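Local coordinates for protein MATE family efflux transporter (Vibrio cholerae, PDB 6IDP) that probably exports drugs and other toxic compounds across the bacterial membrane, coupled to the movement of protons, as a multidrug transporter of the MATE family, at residues 205-208 and 209-213; 320-323 and 324-328; 386-389 and 390-394. One frame throughout, in Å; residues are numbered along the deposited sequence.

Contact 1 (205-208 and 209-213); sequences AIVA and PKVAQ. With OLC ((2R)-2,3-dihydroxypropyl (9Z)-octadec-9-enoate), chain K.
V207 holds CG2 trans to its backbone N while CG1 takes the hindered place between N and carbonyl carbon (chi1 69°), and V211 has CG1 trans to its backbone N (chi1 166°), which leaves CG2 beside that N. One turn apart, the two side chains run side by side in the same direction, and their CG2 methyls meet at 4.0 Å. V211 CG2 also lies 3.2 Å from V207 O, the oxygen that takes the hydrogen bond of V211 N at 2.9 Å. The next bond of the helix, from A212 N to A208 O, spans 3.1 Å. P209 interrupts this bonding pattern. Its nitrogen carries no hydrogen, so the carbonyl of A205 gains no backbone bond from it; instead the ring turns its CD toward that oxygen, and P209 CD comes to 3.2 Å from A205 O. This is the proline kink familiar from membrane helices, placed here close to the end of helix 189-213. The ring packs back on the preceding turn, over A205 to A208, and P209 CD lies 3.4 Å from A208 CB, the local crowding that a proline imposes on the residue before it. K210 lies along the neighbouring flank: its aliphatic chain runs back over the preceding turn, where K210 CD reaches 3.4 Å from I206 O and also brushes I206 CG2, before the chain bends at its last torsion. Both valines are buried, V207 against L147 and Y150 of helix 124-156 and V211 against C154 of the same helix. On another side a monoolein acyl chain runs past A205, its C17 lying 3.8 Å from A205 CB.

Contact 2 (320-323 and 324-328); sequences FQLL and IALVT. With OLC ((2R)-2,3-dihydroxypropyl (9Z)-octadec-9-enoate), chain F; OLC ((2R)-2,3-dihydroxypropyl (9Z)-octadec-9-enoate), chain N.
I324 lies over one face of the F320 ring, with I324 CG1 above the face and I324 CD1 nearer its rim on the same side, 3.5 Å from F320 CE2. The two side chains meet at a slant. F320 CG stands trans to its backbone N (chi1 -174°), which carries the ring down the helix toward the following turn. At the ring's edge, in its plane, comes a monoolein chain, whose C13 is 3.8 Å from F320 CZ; C17 of this lipid also approaches I324 CG2. Further round the helix, L322 and L326 touch loosely through CD1 and CG, 4.4 Å apart, and a second monoolein passes L322, its C12 lying 3.8 Å from L322 CD2.

Behind these side chains the backbone is regular, from I324 N to F320 O through V327 N to L323 O. T328 adds a side-chain bond: its OG1 donates to I324 O at 2.7 Å, and the same oxygen receives T328 N from the opposite face of its carbonyl plane. In the next shell, F316 stacks on the F320 ring, I324 packs on A279, and F275 meets T328, both from helix 263-279. The whole is typical of a lipid-facing transmembrane helix, with one flank packed on neighbouring helices, acyl chains along others, and a buried threonine hydroxyl returned to its own backbone.

Contact 3 (386-389 and 390-394); sequences SALR and LFAFY
The side chain of R389 lays its guanidinium on the ring of Y394, five residues on. R389 CB simply lies beside the following peptide, and CG, trans to the backbone N (chi1 -173°), continues past it. A bend at the second torsion then turns the chain, so that CD still skirts L390 N while NE arrives beside CB and CG of Y394. R389 CZ stands 4.1 Å from the centroid of the Y394 ring, 15° off its normal: a cation-pi contact over the face. NH2 is the atom set over the middle of the ring, with R389 NH2 3.5 Å from Y394 CD1. The two planes are inclined by 27°, so the stack is slightly open. Y394 meets it from alongside, its own CG trans to the backbone N, both side chains pointing the same way.

The spacing of five comes from the backbone, which widens to a pi-type turn at 390-394. Y394 N bonds to R389 O at 2.9 Å, whereas F391 N still reaches A387 O in the ordinary four-residue step. L388 O marks the change of step: it takes A392 N at 3.0 Å and, weakly, F393 N. The ring of F393 leans against this turn, with F393 CE2 3.8 Å from L388 CB, and the F393 side chain also packs against I420 and A424, from a later part of the range 379-435 that must come back alongside this turn.

N418, in that same returning part, gives NH2 a second partner, a hydrogen bond to N418 OD1. The cation thus gains electrostatic and dispersion contact with the aromatic face as well as an amide oxygen at its tip, and the two together should hold the guanidinium in place and fix its rotation.

How the contacts relate
All three contacts are partly buried and lie within single helical ranges: contact 1 on 189-213, contact 2 on 303-330, contact 3 on 379-435. Contact 2 is the most exposed, with three of its eight touching residues exposed against one each in contacts 1 and 3. Contacts 2 and 3 share the later MatE region, their centres about 24 Å apart; contact 1 is about 40 Å from either, centre to centre. Monoolein lies near all three, but the chemistry differs. Contacts 1 and 2 are mainly apolar, the first broken by proline, the second regular. Contact 3, nearest the chain's centre at about 18 Å, pairs a charged side chain with an aromatic ring on a widened turn.

Contact 1 (205-208 and 209-213)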
loop_
_atom_site.group_PDB
_atom_site.type_symbol
_atom_site.label_atom_id
_atom_site.label_comp_id
_atom_site.label_asym_id
_atom_site.label_seq_id
_atom_site.Cartn_x
_atom_site.Cartn_y
_atom_site.Cartn_z
ATOM N N ALA A 205 -9.875 2.701 -19.769
ATOM C CA ALA A 205 -10.285 3.316 -21.025
ATOM C C ALA A 205 -9.941 4.805 -21.068
ATOM O O ALA A 205 -9.757 5.371 -22.142
ATOM C CB ALA A 205 -11.776 3.109 -21.251
ATOM N N ILE A 206 -9.858 5.433 -19.899
ATOM C CA ILE A 206 -9.572 6.862 -19.820
ATOM C C ILE A 206 -8.072 7.160 -19.748
ATOM O O ILE A 206 -7.584 8.065 -20.425
ATOM C CB ILE A 206 -10.272 7.505 -18.602
ATOM C CG1 ILE A 206 -11.791 7.456 -18.775
ATOM C CG2 ILE A 206 -9.819 8.947 -18.418
ATOM C CD1 ILE A 206 -12.562 8.016 -17.601
ATOM N N VAL A 207 -7.342 6.394 -18.942
ATOM C CA VAL A 207 -5.944 6.716 -18.666
ATOM C C VAL A 207 -4.991 6.266 -19.780
ATOM O O VAL A 207 -3.978 6.919 -20.032
ATOM C CB VAL A 207 -5.482 6.102 -17.317
ATOM C CG1 VAL A 207 -5.403 4.581 -17.391
ATOM C CG2 VAL A 207 -4.146 6.695 -16.885
ATOM N N ALA A 208 -5.325 5.169 -20.454
ATOM C CA ALA A 208 -4.441 4.598 -21.465
ATOM C C ALA A 208 -4.230 5.516 -22.680
ATOM O O ALA A 208 -3.096 5.672 -23.132
ATOM C CB ALA A 208 -4.960 3.233 -21.914
ATOM N N PRO A 209 -5.306 6.122 -23.221
ATOM C CA PRO A 209 -5.028 7.037 -24.337
ATOM C C PRO A 209 -4.294 8.303 -23.904
ATOM O O PRO A 209 -3.560 8.883 -24.704
ATOM C CB PRO A 209 -6.424 7.373 -24.877
ATOM C CG PRO A 209 -7.356 7.087 -23.747
ATOM C CD PRO A 209 -6.755 5.926 -23.025
ATOM N N LYS A 210 -4.495 8.728 -22.661
ATOM C CA LYS A 210 -3.797 9.899 -22.144
ATOM C C LYS A 210 -2.307 9.609 -21.990
ATOM O O LYS A 210 -1.462 10.446 -22.314
ATOM C CB LYS A 210 -4.400 10.340 -20.811
ATOM C CG LYS A 210 -5.674 11.167 -20.946
ATOM C CD LYS A 210 -6.451 11.197 -19.638
ATOM C CE LYS A 210 -7.445 12.348 -19.602
ATOM N NZ LYS A 210 -8.319 12.382 -20.806
ATOM N N VAL A 211 -1.991 8.414 -21.502
ATOM C CA VAL A 211 -0.606 7.991 -21.348
ATOM C C VAL A 211 0.085 7.906 -22.712
ATOM O O VAL A 211 1.231 8.335 -22.869
ATOM C CB VAL A 211 -0.521 6.636 -20.613
ATOM C CG1 VAL A 211 0.859 6.023 -20.754
ATOM C CG2 VAL A 211 -0.882 6.812 -19.143
ATOM N N ALA A 212 -0.626 7.379 -23.702
ATOM C CA ALA A 212 -0.089 7.261 -25.051
ATOM C C ALA A 212 0.097 8.628 -25.711
ATOM O O ALA A 212 1.100 8.866 -26.384
ATOM C CB ALA A 212 -0.993 6.389 -25.898
ATOM N N GLN A 213 -0.873 9.519 -25.516
ATOM C CA GLN A 213 -0.827 10.865 -26.085
ATOM C C GLN A 213 0.383 11.640 -25.566
ATOM O O GLN A 213 0.999 12.419 -26.296
ATOM C CB GLN A 213 -2.121 11.623 -25.765
ATOM C CG GLN A 213 -2.316 12.922 -26.537
ATOM C CD GLN A 213 -1.585 14.107 -25.930
ATOM O OE1 GLN A 213 -1.399 14.181 -24.715
ATOM N NE2 GLN A 213 -1.162 15.040 -26.779
HETATM C C18 OLC K . -15.903 5.713 -20.756
HETATM C C17 OLC K . -14.815 5.351 -21.745
HETATM C C16 OLC K . -14.302 6.601 -22.426
HETATM C C12 OLC K . -10.834 8.378 -25.483
HETATM C C15 OLC K . -13.183 6.240 -23.378
HETATM C C13 OLC K . -11.507 7.124 -24.965
HETATM C C14 OLC K . -12.577 7.499 -23.962
#

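Contact 2 (320-323 and 324-328)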
loop_
_atom_site.group_PDB
_atom_site.type_symbol
_atom_site.label_atom_id
_atom_site.label_comp_id
_atom_site.label_asym_id
_atom_site.label_seq_id
_atom_site.Cartn_x
_atom_site.Cartn_y
_atom_site.Cartn_z
ATOM N N PHE A 320 2.891 16.351 11.821
ATOM C CA PHE A 320 1.505 16.014 11.518
ATOM C C PHE A 320 0.983 14.876 12.401
ATOM O O PHE A 320 -0.131 14.951 12.925
ATOM C CB PHE A 320 1.382 15.650 10.035
ATOM C CG PHE A 320 -0.025 15.411 9.569
ATOM C CD1 PHE A 320 -0.934 16.455 9.488
ATOM C CD2 PHE A 320 -0.425 14.145 9.173
ATOM C CE1 PHE A 320 -2.227 16.231 9.042
ATOM C CE2 PHE A 320 -1.713 13.916 8.725
ATOM C CZ PHE A 320 -2.617 14.959 8.661
ATOM N N GLN A 321 1.787 13.830 12.576
ATOM C CA GLN A 321 1.378 12.710 13.417
ATOM C C GLN A 321 1.398 13.069 14.907
ATOM O O GLN A 321 0.710 12.437 15.704
ATOM C CB GLN A 321 2.265 11.485 13.162
ATOM C CG GLN A 321 2.279 10.993 11.712
ATOM C CD GLN A 321 0.899 10.656 11.179
ATOM O OE1 GLN A 321 0.055 10.115 11.896
ATOM N NE2 GLN A 321 0.663 10.979 9.911
ATOM N N LEU A 322 2.185 14.074 15.284
ATOM C CA LEU A 322 2.178 14.550 16.667
ATOM C C LEU A 322 0.843 15.216 16.989
ATOM O O LEU A 322 0.252 14.968 18.042
ATOM C CB LEU A 322 3.330 15.524 16.928
ATOM C CG LEU A 322 3.331 16.241 18.286
ATOM C CD1 LEU A 322 3.305 15.250 19.440
ATOM C CD2 LEU A 322 4.532 17.166 18.412
ATOM N N LEU A 323 0.377 16.059 16.073
ATOM C CA LEU A 323 -0.915 16.721 16.221
ATOM C C LEU A 323 -2.064 15.722 16.303
ATOM O O LEU A 323 -2.928 15.831 17.175
ATOM C CB LEU A 323 -1.155 17.684 15.061
ATOM C CG LEU A 323 -0.237 18.901 15.034
ATOM C CD1 LEU A 323 -0.696 19.879 13.965
ATOM C CD2 LEU A 323 -0.195 19.561 16.406
ATOM N N ILE A 324 -2.072 14.763 15.383
ATOM C CA ILE A 324 -3.080 13.712 15.367
ATOM C C ILE A 324 -3.101 12.956 16.695
ATOM O O ILE A 324 -4.166 12.686 17.250
ATOM C CB ILE A 324 -2.835 12.726 14.206
ATOM C CG1 ILE A 324 -3.088 13.416 12.866
ATOM C CG2 ILE A 324 -3.722 11.495 14.338
ATOM C CD1 ILE A 324 -2.851 12.521 11.675
ATOM N N ALA A 325 -1.915 12.635 17.204
ATOM C CA ALA A 325 -1.784 11.952 18.484
ATOM C C ALA A 325 -2.364 12.785 19.624
ATOM O O ALA A 325 -3.047 12.258 20.503
ATOM C CB ALA A 325 -0.327 11.622 18.759
ATOM N N LEU A 326 -2.089 14.086 19.609
ATOM C CA LEU A 326 -2.593 14.986 20.641
ATOM C C LEU A 326 -4.115 15.066 20.623
ATOM O O LEU A 326 -4.762 14.941 21.664
ATOM C CB LEU A 326 -1.995 16.381 20.473
ATOM C CG LEU A 326 -0.583 16.564 21.028
ATOM C CD1 LEU A 326 -0.020 17.920 20.629
ATOM C CD2 LEU A 326 -0.590 16.408 22.541
ATOM N N VAL A 327 -4.681 15.278 19.439
ATOM C CA VAL A 327 -6.127 15.332 19.277
ATOM C C VAL A 327 -6.765 14.012 19.720
ATOM O O VAL A 327 -7.771 14.006 20.432
ATOM C CB VAL A 327 -6.517 15.636 17.817
ATOM C CG1 VAL A 327 -8.024 15.572 17.636
ATOM C CG2 VAL A 327 -5.984 16.998 17.397
ATOM N N THR A 328 -6.160 12.900 19.308
ATOM C CA THR A 328 -6.653 11.573 19.659
ATOM C C THR A 328 -6.560 11.320 21.162
ATOM O O THR A 328 -7.450 10.712 21.755
ATOM C CB THR A 328 -5.876 10.471 18.913
ATOM O OG1 THR A 328 -5.927 10.719 17.503
ATOM C CG2 THR A 328 -6.472 9.102 19.205
HETATM C C18 OLC F . 5.100 12.182 16.100
HETATM C C10 OLC F . 7.899 17.374 16.144
HETATM C C9 OLC F . 8.342 18.041 15.055
HETATM C C17 OLC F . 5.514 12.319 17.548
HETATM C C11 OLC F . 8.774 16.363 16.859
HETATM C C8 OLC F . 9.731 17.806 14.503
HETATM C C16 OLC F . 6.995 12.043 17.676
HETATM C C12 OLC F . 8.082 15.891 18.123
HETATM C C15 OLC F . 7.436 12.317 19.096
HETATM C C13 OLC F . 8.475 14.458 18.417
HETATM C C14 OLC F . 7.449 13.814 19.327
HETATM C C18 OLC N . -7.716 10.798 12.770
HETATM C C17 OLC N . -6.579 11.125 11.827
HETATM C C16 OLC N . -7.142 11.615 10.511
HETATM C C12 OLC N . -6.129 13.353 6.020
HETATM C C15 OLC N . -6.013 11.957 9.563
HETATM C C13 OLC N . -5.531 12.967 7.356
HETATM C C14 OLC N . -6.582 12.274 8.195
#

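Contact 3 (386-389 and 390-394)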
loop_
_atom_site.group_PDB
_atom_site.type_symbol
_atom_site.label_atom_id
_atom_site.label_comp_id
_atom_site.label_asym_id
_atom_site.label_seq_id
_atom_site.Cartn_x
_atom_site.Cartn_y
_atom_site.Cartn_z
ATOM N N SER A 386 12.511 -2.727 6.437
ATOM C CA SER A 386 11.230 -3.410 6.621
ATOM C C SER A 386 11.351 -4.658 7.495
ATOM O O SER A 386 10.520 -4.889 8.372
ATOM C CB SER A 386 10.635 -3.801 5.265
ATOM O OG SER A 386 10.295 -2.660 4.500
ATOM N N ALA A 387 12.376 -5.466 7.245
ATOM C CA ALA A 387 12.571 -6.697 8.003
ATOM C C ALA A 387 12.940 -6.415 9.458
ATOM O O ALA A 387 12.420 -7.059 10.371
ATOM C CB ALA A 387 13.633 -7.558 7.347
ATOM N N LEU A 388 13.844 -5.459 9.665
ATOM C CA LEU A 388 14.266 -5.072 11.010
ATOM C C LEU A 388 13.093 -4.555 11.830
ATOM O O LEU A 388 12.936 -4.909 12.997
ATOM C CB LEU A 388 15.359 -4.004 10.947
ATOM C CG LEU A 388 16.791 -4.481 10.705
ATOM C CD1 LEU A 388 17.733 -3.293 10.603
ATOM C CD2 LEU A 388 17.228 -5.422 11.818
ATOM N N ARG A 389 12.276 -3.714 11.203
ATOM C CA ARG A 389 11.089 -3.157 11.835
ATOM C C ARG A 389 10.197 -4.270 12.371
ATOM O O ARG A 389 9.682 -4.184 13.484
ATOM C CB ARG A 389 10.310 -2.289 10.842
ATOM C CG ARG A 389 9.148 -1.522 11.457
ATOM C CD ARG A 389 7.813 -2.223 11.263
ATOM N NE ARG A 389 6.817 -1.745 12.217
ATOM C CZ ARG A 389 5.514 -1.994 12.128
ATOM N NH1 ARG A 389 5.041 -2.708 11.116
ATOM N NH2 ARG A 389 4.683 -1.519 13.048
ATOM N N LEU A 390 10.041 -5.322 11.578
ATOM C CA LEU A 390 9.141 -6.410 11.920
ATOM C C LEU A 390 9.689 -7.356 12.975
ATOM O O LEU A 390 9.110 -7.518 14.048
ATOM C CB LEU A 390 8.796 -7.212 10.666
ATOM C CG LEU A 390 7.303 -7.345 10.375
ATOM C CD1 LEU A 390 6.519 -7.311 11.679
ATOM C CD2 LEU A 390 6.840 -6.243 9.427
ATOM N N PHE A 391 10.809 -7.990 12.654
ATOM C CA PHE A 391 11.275 -9.135 13.424
ATOM C C PHE A 391 12.271 -8.775 14.520
ATOM O O PHE A 391 12.452 -9.539 15.465
ATOM C CB PHE A 391 11.880 -10.177 12.476
ATOM C CG PHE A 391 10.908 -10.691 11.453
ATOM C CD1 PHE A 391 9.902 -11.573 11.818
ATOM C CD2 PHE A 391 10.997 -10.292 10.129
ATOM C CE1 PHE A 391 9.004 -12.047 10.881
ATOM C CE2 PHE A 391 10.101 -10.766 9.186
ATOM C CZ PHE A 391 9.104 -11.645 9.565
ATOM N N ALA A 392 12.913 -7.618 14.395
ATOM C CA ALA A 392 13.895 -7.197 15.390
ATOM C C ALA A 392 13.281 -6.280 16.448
ATOM O O ALA A 392 13.672 -6.320 17.617
ATOM C CB ALA A 392 15.073 -6.501 14.717
ATOM N N PHE A 393 12.315 -5.464 16.038
ATOM C CA PHE A 393 11.786 -4.412 16.902
ATOM C C PHE A 393 10.326 -4.616 17.313
ATOM O O PHE A 393 10.027 -4.752 18.499
ATOM C CB PHE A 393 11.941 -3.056 16.211
ATOM C CG PHE A 393 13.345 -2.761 15.777
ATOM C CD1 PHE A 393 14.414 -3.061 16.604
ATOM C CD2 PHE A 393 13.598 -2.200 14.536
ATOM C CE1 PHE A 393 15.710 -2.797 16.207
ATOM C CE2 PHE A 393 14.893 -1.935 14.130
ATOM C CZ PHE A 393 15.950 -2.234 14.967
ATOM N N TYR A 394 9.424 -4.629 16.335
ATOM C CA TYR A 394 7.989 -4.635 16.609
ATOM C C TYR A 394 7.516 -5.891 17.339
ATOM O O TYR A 394 6.998 -5.810 18.452
ATOM C CB TYR A 394 7.204 -4.476 15.306
ATOM C CG TYR A 394 5.741 -4.142 15.492
ATOM C CD1 TYR A 394 5.354 -3.004 16.186
ATOM C CD2 TYR A 394 4.750 -4.952 14.955
ATOM C CE1 TYR A 394 4.019 -2.689 16.354
ATOM C CE2 TYR A 394 3.408 -4.644 15.116
ATOM C CZ TYR A 394 3.052 -3.512 15.818
ATOM O OH TYR A 394 1.726 -3.192 15.986
#